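Local structure of type II restriction enzyme ngomi (Neisseria gonorrhoeae, 1FIU) at the interface of chains A and B. The protein recognises the double-stranded DNA sequence 5'-GCCGGC-3' and cleaves it after the first G, working as a magnesium-dependent homotetrameric restriction endonuclease. Sequence-based numbering; all coordinates share one arbitrary frame. Chains: chain A/B, Type II restriction enzyme ngomi.

Contact 1: the interface of chains A and B. Residues chain A 235, 239, 271-273; chain B 210-211.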
loop_
_atom_site.group_PDB
_atom_site.type_symbol
_atom_site.label_atom_id
_atom_site.label_comp_id
_atom_site.label_asym_id
_atom_site.label_seq_id
_atom_site.Cartn_x
_atom_site.Cartn_y
_atom_site.Cartn_z
ATOM N N THR A 235 5.953 -8.013 6.776
ATOM C CA THR A 235 5.671 -6.799 7.544
ATOM C C THR A 235 4.792 -5.857 6.748
ATOM O O THR A 235 4.652 -5.996 5.530
ATOM C CB THR A 235 6.979 -6.030 7.893
ATOM O OG1 THR A 235 7.688 -5.719 6.690
ATOM C CG2 THR A 235 7.872 -6.866 8.798
ATOM N N ASP A 239 1.529 -5.835 13.264
ATOM C CA ASP A 239 2.682 -5.435 14.077
ATOM C C ASP A 239 3.476 -6.639 14.586
ATOM O O ASP A 239 4.709 -6.652 14.520
ATOM C CB ASP A 239 2.253 -4.632 15.314
ATOM C CG ASP A 239 1.574 -3.304 14.972
ATOM O OD1 ASP A 239 1.493 -2.935 13.793
ATOM O OD2 ASP A 239 1.119 -2.649 15.920
ATOM N N GLY A 271 13.047 -13.182 14.647
ATOM C CA GLY A 271 12.700 -12.179 13.660
ATOM C C GLY A 271 11.624 -11.208 14.131
ATOM O O GLY A 271 11.080 -10.460 13.326
ATOM N N LYS A 272 11.325 -11.247 15.419
ATOM C CA LYS A 272 10.350 -10.327 16.013
ATOM C C LYS A 272 8.979 -10.357 15.359
ATOM O O LYS A 272 8.342 -9.306 15.201
ATOM C CB LYS A 272 10.896 -8.889 15.956
ATOM C CG LYS A 272 12.299 -8.736 16.544
ATOM C CD LYS A 272 12.384 -9.260 17.958
ATOM C CE LYS A 272 13.815 -9.212 18.495
ATOM N NZ LYS A 272 13.935 -9.831 19.852
ATOM N N ARG A 273 8.518 -11.548 14.965
ATOM C CA ARG A 273 7.186 -11.671 14.353
ATOM C C ARG A 273 6.259 -12.478 15.237
ATOM O O ARG A 273 5.048 -12.475 15.038
ATOM C CB ARG A 273 7.209 -12.359 12.979
ATOM C CG ARG A 273 8.231 -11.820 11.980
ATOM C CD ARG A 273 8.153 -10.296 11.845
ATOM N NE ARG A 273 6.887 -9.828 11.272
ATOM C CZ ARG A 273 6.101 -8.915 11.848
ATOM N NH1 ARG A 273 6.442 -8.388 13.020
ATOM N NH2 ARG A 273 5.002 -8.493 11.225
ATOM N N LYS B 210 8.251 -3.559 12.522
ATOM C CA LYS B 210 8.018 -4.725 13.354
ATOM C C LYS B 210 7.636 -4.049 14.674
ATOM O O LYS B 210 8.479 -3.471 15.347
ATOM C CB LYS B 210 9.278 -5.591 13.505
ATOM C CG LYS B 210 9.653 -6.258 12.212
ATOM C CD LYS B 210 10.710 -7.350 12.429
ATOM C CE LYS B 210 11.176 -7.892 11.102
ATOM N NZ LYS B 210 12.299 -8.855 11.325
ATOM N N GLY B 211 6.359 -4.084 15.033
ATOM C CA GLY B 211 5.913 -3.434 16.254
ATOM C C GLY B 211 4.965 -2.301 15.867
ATOM O O GLY B 211 4.624 -2.200 14.694
#
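The guanidinium group of A:Arg273 lies against the aliphatic chain of B:Lys210, while the methyl group of A:Thr235, CG2, packs over one guanidinium face, offset toward its rim. At the edge of the same group and in its plane sits the carbonyl oxygen of A:Asp239. NH1 of A:Arg273 donates to this oxygen over 2.9 Å, nearly straight at 169°, although it approaches from above the carbonyl plane. The same nitrogen also bonds A:Lys272 O, at 3.0 Å and again close to the guanidinium plane; two backbone oxygens thus fix the rotation of the group from within chain A. Bends at chi2 and chi3 fold the arginine back so that it can bond its own neighbour. B:Lys210, by contrast, runs extended beyond CG and crosses the arginine at about a right angle, its CE 3.9 Å from A:Arg273 CD. On its way it passes the A:Lys272 side chain, B:Lys210 CD 3.9 Å from A:Lys272 CB. CG of B:Lys210 meets A:Thr235 CG2, also at 3.9 Å. At the far end the ammonium nitrogen NZ donates a 2.8 Å hydrogen bond to A:Gly271 O, tilted 35° from the carbonyl plane. A:Gly271 directly follows helix 259-270, whose negative dipole end would probably favour the lysine charge there and may help it tolerate the nearby A:Arg273. The contact joins a loop of one subunit to loops of the other in this two-fold protein interface. Next to the lysine, B:Gly211 N makes a weak hydrogen bond of 3.1 Å to A:Asp239 O, the same oxygen that holds the arginine. The A:Asp239 carboxylate carbon CG lies 3.3 Å from B:Gly211 O.

Contact 2: the interface of chains A and B. Residues chain A 158-160, 164; chain B 3-6.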
loop_
_atom_site.group_PDB
_atom_site.type_symbol
_atom_site.label_atom_id
_atom_site.label_comp_id
_atom_site.label_asym_id
_atom_site.label_seq_id
_atom_site.Cartn_x
_atom_site.Cartn_y
_atom_site.Cartn_z
ATOM N N PHE A 158 0.801 24.829 34.642
ATOM C CA PHE A 158 -0.213 25.441 33.795
ATOM C C PHE A 158 0.277 25.376 32.333
ATOM O O PHE A 158 0.947 26.288 31.862
ATOM C CB PHE A 158 -0.419 26.907 34.208
ATOM C CG PHE A 158 -1.443 27.648 33.382
ATOM C CD1 PHE A 158 -2.590 27.019 32.916
ATOM C CD2 PHE A 158 -1.264 29.008 33.098
ATOM C CE1 PHE A 158 -3.559 27.724 32.177
ATOM C CE2 PHE A 158 -2.235 29.718 32.352
ATOM C CZ PHE A 158 -3.372 29.069 31.898
ATOM N N LEU A 159 -0.071 24.293 31.644
ATOM C CA LEU A 159 0.361 24.059 30.259
ATOM C C LEU A 159 -0.585 24.571 29.177
ATOM O O LEU A 159 -0.131 25.100 28.162
ATOM C CB LEU A 159 0.600 22.559 30.028
ATOM C CG LEU A 159 1.565 21.813 30.959
ATOM C CD1 LEU A 159 1.725 20.359 30.463
ATOM C CD2 LEU A 159 2.917 22.521 30.995
ATOM N N VAL A 160 -1.887 24.401 29.372
ATOM C CA VAL A 160 -2.850 24.834 28.368
ATOM C C VAL A 160 -4.108 25.529 28.921
ATOM O O VAL A 160 -4.486 25.346 30.084
ATOM C CB VAL A 160 -3.374 23.625 27.511
ATOM C CG1 VAL A 160 -2.190 22.880 26.842
ATOM C CG2 VAL A 160 -4.206 22.649 28.400
ATOM N N ILE A 164 -5.020 27.536 23.172
ATOM C CA ILE A 164 -3.760 26.932 22.697
ATOM C C ILE A 164 -3.972 25.420 22.594
ATOM O O ILE A 164 -4.760 24.873 23.351
ATOM C CB ILE A 164 -2.611 27.250 23.683
ATOM C CG1 ILE A 164 -1.259 26.786 23.122
ATOM C CG2 ILE A 164 -2.877 26.614 25.046
ATOM C CD1 ILE A 164 -0.681 27.702 22.040
ATOM N N PRO B 3 -0.165 30.331 29.601
ATOM C CA PRO B 3 0.026 28.866 29.657
ATOM C C PRO B 3 1.407 28.562 29.088
ATOM O O PRO B 3 1.846 29.247 28.152
ATOM C CB PRO B 3 -1.090 28.314 28.757
ATOM C CG PRO B 3 -2.142 29.371 28.796
ATOM C CD PRO B 3 -1.346 30.658 28.772
ATOM N N LEU B 4 2.069 27.528 29.603
ATOM C CA LEU B 4 3.419 27.241 29.133
ATOM C C LEU B 4 3.479 26.829 27.654
ATOM O O LEU B 4 4.446 27.156 26.973
ATOM C CB LEU B 4 4.102 26.165 30.005
ATOM C CG LEU B 4 4.450 26.553 31.459
ATOM C CD1 LEU B 4 5.203 25.395 32.130
ATOM C CD2 LEU B 4 5.307 27.814 31.484
ATOM N N PHE B 5 2.478 26.117 27.146
ATOM C CA PHE B 5 2.548 25.762 25.725
ATOM C C PHE B 5 2.397 27.020 24.860
ATOM O O PHE B 5 2.905 27.089 23.752
ATOM C CB PHE B 5 1.490 24.718 25.345
ATOM C CG PHE B 5 1.839 23.309 25.785
ATOM C CD1 PHE B 5 1.000 22.257 25.461
ATOM C CD2 PHE B 5 3.013 23.042 26.498
ATOM C CE1 PHE B 5 1.316 20.939 25.843
ATOM C CE2 PHE B 5 3.339 21.722 26.882
ATOM C CZ PHE B 5 2.482 20.679 26.548
ATOM N N THR B 6 1.678 28.016 25.361
ATOM C CA THR B 6 1.517 29.269 24.626
ATOM C C THR B 6 2.865 30.004 24.648
ATOM O O THR B 6 3.296 30.568 23.628
ATOM C CB THR B 6 0.416 30.124 25.292
ATOM O OG1 THR B 6 -0.809 29.377 25.257
ATOM C CG2 THR B 6 0.240 31.481 24.579
#
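B:Phe5 reaches into a loop of chain A, and its CB meets A:Leu159 O at 3.3 Å, with A:Ile164 CG1 somewhat farther off. CG stays close to the same oxygen, and CD2 keeps a loose contact with it. Beyond CG the ring splits its contacts: CD1 lies 3.5 Å from A:Val160 CG1, with CE1 continuing past this methyl group. At the tip, CZ touches A:Leu159 CD1 at 4.0 Å, and CE2 flanks the same methyl group. A:Leu159 CB sits over the centre of one ring face. With CG anti to the carbonyl carbon (chi1 -77°), the ring is turned alongside A:Val160, the two side chains pointing the same way. The backbone beneath opens helix 4-18, and chain A supplies acceptors for amides of its first turn. B:Leu4 N donates to A:Phe158 O over 2.8 Å, a bond of 165° at the hydrogen that lies in the carbonyl plane. B:Phe5 N binds A:Leu159 O at 3.0 Å on a lone pair, so successive carbonyls of one loop cap successive helix amides and should favour the positive helix end. The A:Leu159 and B:Leu4 side chains cross at a slant, CD2 of the first against CD1 of the second. B:Pro3, just before the helix, lies side by side with A:Phe158. Its CA stands over the aromatic face, 3.9 Å from the ring centroid, as a CH-pi contact offset toward the rim. The A:Phe158 ring is carried there with CG anti to the backbone nitrogen (chi1 179°), and its CZ meets B:Pro3 CG at 3.4 Å. This largely apolar interface anchors the N-terminal arm of one subunit on the other. On the opposite flank, B:Thr6 OG1 lies against the branched side chain of A:Ile164, 3.2 Å from CB.

Contact 1 and contact 2 lie about 38 Å apart, measured between the centres of their C-alpha atoms, and share no residue. In contact 1 chain B offers the segment that follows helix 197-208, whereas in contact 2 it offers the start of helix 4-18. Chain A supplies backbone carbonyls as acceptors in both, but from separate parts of its sequence. Two-fold symmetry repeats each contact with the chains exchanged, so the two subunits are tied at well-separated points, which should help fix their relative orientation. This pair forms part of the homotetramer, whose remaining contacts are not described by these two.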